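PDB 3KGL: cruciferin from Brassica napus, which probably serves as a seed storage protein, an 11S globulin that acts as a nutrient reserve in rapeseed. Local coordinates for residues 40-48 with 175-183. Sequence-based numbering, arbitrary orientation.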
loop_
_atom_site.group_PDB
_atom_site.type_symbol
_atom_site.label_atom_id
_atom_site.label_comp_id
_atom_site.label_asym_id
_atom_site.label_seq_id
_atom_site.Cartn_x
_atom_site.Cartn_y
_atom_site.Cartn_z
ATOM N N CYS A 40 -9.019 5.519 -12.586
ATOM C CA CYS A 40 -8.646 4.110 -12.614
ATOM C C CYS A 40 -7.133 3.909 -12.541
ATOM O O CYS A 40 -6.639 3.205 -11.665
ATOM C CB CYS A 40 -9.212 3.431 -13.872
ATOM S SG CYS A 40 -8.666 1.707 -14.195
ATOM N N SER A 41 -6.402 4.518 -13.468
ATOM C CA SER A 41 -4.950 4.365 -13.521
ATOM C C SER A 41 -4.265 4.891 -12.268
ATOM O O SER A 41 -3.087 4.644 -12.046
ATOM C CB SER A 41 -4.383 5.051 -14.766
ATOM O OG SER A 41 -4.341 4.143 -15.856
ATOM N N GLY A 42 -5.011 5.624 -11.455
ATOM C CA GLY A 42 -4.488 6.157 -10.216
ATOM C C GLY A 42 -3.366 7.165 -10.368
ATOM O O GLY A 42 -2.463 7.211 -9.534
ATOM N N VAL A 43 -3.419 7.985 -11.416
ATOM C CA VAL A 43 -2.413 9.030 -11.607
ATOM C C VAL A 43 -2.993 10.333 -12.147
ATOM O O VAL A 43 -4.107 10.369 -12.653
ATOM C CB VAL A 43 -1.286 8.583 -12.565
ATOM C CG1 VAL A 43 -0.566 7.359 -12.019
ATOM C CG2 VAL A 43 -1.842 8.329 -13.961
ATOM N N SER A 44 -2.216 11.402 -12.021
ATOM C CA SER A 44 -2.497 12.646 -12.713
ATOM C C SER A 44 -1.334 12.904 -13.666
ATOM O O SER A 44 -0.300 12.224 -13.614
ATOM C CB SER A 44 -2.627 13.793 -11.715
ATOM O OG SER A 44 -2.907 15.024 -12.354
ATOM N N PHE A 45 -1.502 13.885 -14.541
ATOM C CA PHE A 45 -0.490 14.193 -15.543
ATOM C C PHE A 45 -0.434 15.714 -15.676
ATOM O O PHE A 45 -1.414 16.392 -15.383
ATOM C CB PHE A 45 -0.867 13.525 -16.866
ATOM C CG PHE A 45 0.278 13.344 -17.824
ATOM C CD1 PHE A 45 1.130 12.264 -17.711
ATOM C CD2 PHE A 45 0.478 14.236 -18.868
ATOM C CE1 PHE A 45 2.176 12.097 -18.601
ATOM C CE2 PHE A 45 1.529 14.060 -19.766
ATOM C CZ PHE A 45 2.369 12.996 -19.628
ATOM N N VAL A 46 0.714 16.252 -16.074
ATOM C CA VAL A 46 0.876 17.697 -16.194
ATOM C C VAL A 46 1.946 17.990 -17.213
ATOM O O VAL A 46 2.844 17.184 -17.419
ATOM C CB VAL A 46 1.287 18.355 -14.858
ATOM C CG1 VAL A 46 2.539 17.708 -14.322
ATOM C CG2 VAL A 46 1.497 19.854 -15.033
ATOM N N ARG A 47 1.848 19.142 -17.863
ATOM C CA ARG A 47 2.858 19.546 -18.824
ATOM C C ARG A 47 3.281 20.942 -18.474
ATOM O O ARG A 47 2.449 21.829 -18.395
ATOM C CB ARG A 47 2.302 19.544 -20.242
ATOM C CG ARG A 47 3.246 20.154 -21.250
ATOM C CD ARG A 47 2.508 20.711 -22.455
ATOM N NE ARG A 47 2.072 19.665 -23.362
ATOM C CZ ARG A 47 0.812 19.444 -23.705
ATOM N NH1 ARG A 47 -0.162 20.206 -23.232
ATOM N NH2 ARG A 47 0.529 18.454 -24.536
ATOM N N TYR A 48 4.571 21.131 -18.231
ATOM C CA TYR A 48 5.123 22.465 -18.109
ATOM C C TYR A 48 5.452 22.922 -19.509
ATOM O O TYR A 48 6.138 22.200 -20.238
ATOM C CB TYR A 48 6.426 22.450 -17.315
ATOM C CG TYR A 48 6.333 21.920 -15.906
ATOM C CD1 TYR A 48 5.159 22.027 -15.173
ATOM C CD2 TYR A 48 7.439 21.346 -15.296
ATOM C CE1 TYR A 48 5.081 21.554 -13.876
ATOM C CE2 TYR A 48 7.373 20.876 -14.007
ATOM C CZ TYR A 48 6.195 20.982 -13.296
ATOM O OH TYR A 48 6.140 20.511 -12.006
ATOM N N ILE A 175 8.447 20.164 -20.520
ATOM C CA ILE A 175 8.537 18.993 -19.673
ATOM C C ILE A 175 7.126 18.423 -19.474
ATOM O O ILE A 175 6.154 19.169 -19.324
ATOM C CB ILE A 175 9.244 19.257 -18.300
ATOM C CG1 ILE A 175 10.652 19.825 -18.485
ATOM C CG2 ILE A 175 9.377 17.961 -17.514
ATOM C CD1 ILE A 175 10.755 21.312 -18.266
ATOM N N VAL A 176 7.040 17.094 -19.504
ATOM C CA VAL A 176 5.812 16.358 -19.266
ATOM C C VAL A 176 6.026 15.424 -18.057
ATOM O O VAL A 176 7.096 14.822 -17.931
ATOM C CB VAL A 176 5.426 15.612 -20.549
ATOM C CG1 VAL A 176 5.154 14.143 -20.291
ATOM C CG2 VAL A 176 4.249 16.315 -21.219
ATOM N N SER A 177 5.039 15.337 -17.155
ATOM C CA SER A 177 5.218 14.684 -15.842
ATOM C C SER A 177 4.035 13.818 -15.410
ATOM O O SER A 177 2.887 14.243 -15.517
ATOM C CB SER A 177 5.440 15.725 -14.729
ATOM O OG SER A 177 6.684 16.395 -14.828
ATOM N N VAL A 178 4.313 12.621 -14.891
ATOM C CA VAL A 178 3.270 11.840 -14.225
ATOM C C VAL A 178 3.393 11.994 -12.711
ATOM O O VAL A 178 4.495 12.055 -12.174
ATOM C CB VAL A 178 3.307 10.331 -14.591
ATOM C CG1 VAL A 178 4.529 9.679 -14.022
ATOM C CG2 VAL A 178 2.055 9.616 -14.067
ATOM N N LEU A 179 2.257 12.076 -12.027
ATOM C CA LEU A 179 2.249 12.071 -10.574
ATOM C C LEU A 179 1.495 10.828 -10.117
ATOM O O LEU A 179 0.357 10.613 -10.530
ATOM C CB LEU A 179 1.598 13.345 -10.044
ATOM C CG LEU A 179 2.184 14.656 -10.580
ATOM C CD1 LEU A 179 1.214 15.789 -10.379
ATOM C CD2 LEU A 179 3.509 15.006 -9.938
ATOM N N ASP A 180 2.138 10.012 -9.280
ATOM C CA ASP A 180 1.586 8.725 -8.821
ATOM C C ASP A 180 0.725 8.916 -7.578
ATOM O O ASP A 180 1.241 9.028 -6.473
ATOM C CB ASP A 180 2.724 7.732 -8.533
ATOM C CG ASP A 180 2.227 6.314 -8.268
ATOM O OD1 ASP A 180 0.996 6.120 -8.181
ATOM O OD2 ASP A 180 3.080 5.397 -8.137
ATOM N N LEU A 181 -0.587 8.960 -7.773
ATOM C CA LEU A 181 -1.515 9.316 -6.710
ATOM C C LEU A 181 -1.846 8.132 -5.822
ATOM O O LEU A 181 -1.970 8.272 -4.606
ATOM C CB LEU A 181 -2.796 9.902 -7.299
ATOM C CG LEU A 181 -2.812 11.427 -7.454
ATOM C CD1 LEU A 181 -1.407 12.000 -7.604
ATOM C CD2 LEU A 181 -3.703 11.859 -8.605
ATOM N N ALA A 182 -1.986 6.965 -6.438
ATOM C CA ALA A 182 -2.317 5.748 -5.717
ATOM C C ALA A 182 -1.181 5.299 -4.799
ATOM O O ALA A 182 -1.430 4.826 -3.688
ATOM C CB ALA A 182 -2.662 4.660 -6.692
ATOM N N SER A 183 0.060 5.464 -5.262
ATOM C CA SER A 183 1.246 4.971 -4.547
ATOM C C SER A 183 1.197 5.156 -3.030
ATOM O O SER A 183 0.653 6.137 -2.513
ATOM C CB SER A 183 2.524 5.596 -5.115
ATOM O OG SER A 183 3.670 5.216 -4.375
#
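Strands 43-48 and 175-180 pair antiparallel, their axes 4.7 Å apart at closest and at 162°, with Ser44-Leu179, Val46-Ser177 and Tyr48-Ile175 as the hydrogen-bonded pairs. Each of the first two pairs is closed by two backbone bonds, among them Leu179 N to Ser44 O at 3.0 Å, nearly straight at the hydrogen (177°) although the donor lies above the carbonyl plane of Ser44. Beyond the ladder Gly42 O takes two donors, Leu181 N and Ala182 N, from the same face of its carbonyl plane, clasping the turn that follows strand 175-180. Gly42 itself ends helix 36-41 in a Schellman motif, where its positive phi favours glycine. Across that turn Asp180 OD1 accepts from Ser183 N at 3.1 Å, an Asx motif that suits a short carboxylate.

One face of the pair carries Val43, Phe45, Val176 and Val178. Beta-branched valine suits an extended strand. In Val178 the first torsion sets CG2 anti to the backbone N and turns it toward Val43 CB, 3.8 Å away. With chi1 at -160°, the Phe45 ring leans over the partner strand, and Ser177 O lies over one face, toward the rim, 3.4 Å from Phe45 CD1. Val347 and Tyr349 of the second cupin module cover this side. Arg47 rests its aliphatic CB against Val176 CG2 (3.9 Å) while its guanidinium reaches Glu29 in a salt bridge.

On the other face Val46 CG1 lies against the CB of Ser177, whose hydroxyl is hydrogen-bonded to that of Ser67. Tyr48 packs obliquely against Ile175 and stacks on Tyr56. Flanked by strands 26-30 and 65-71, these two are central strands of an antiparallel sheet in the N-terminal cupin beta-barrel of an 11S globulin.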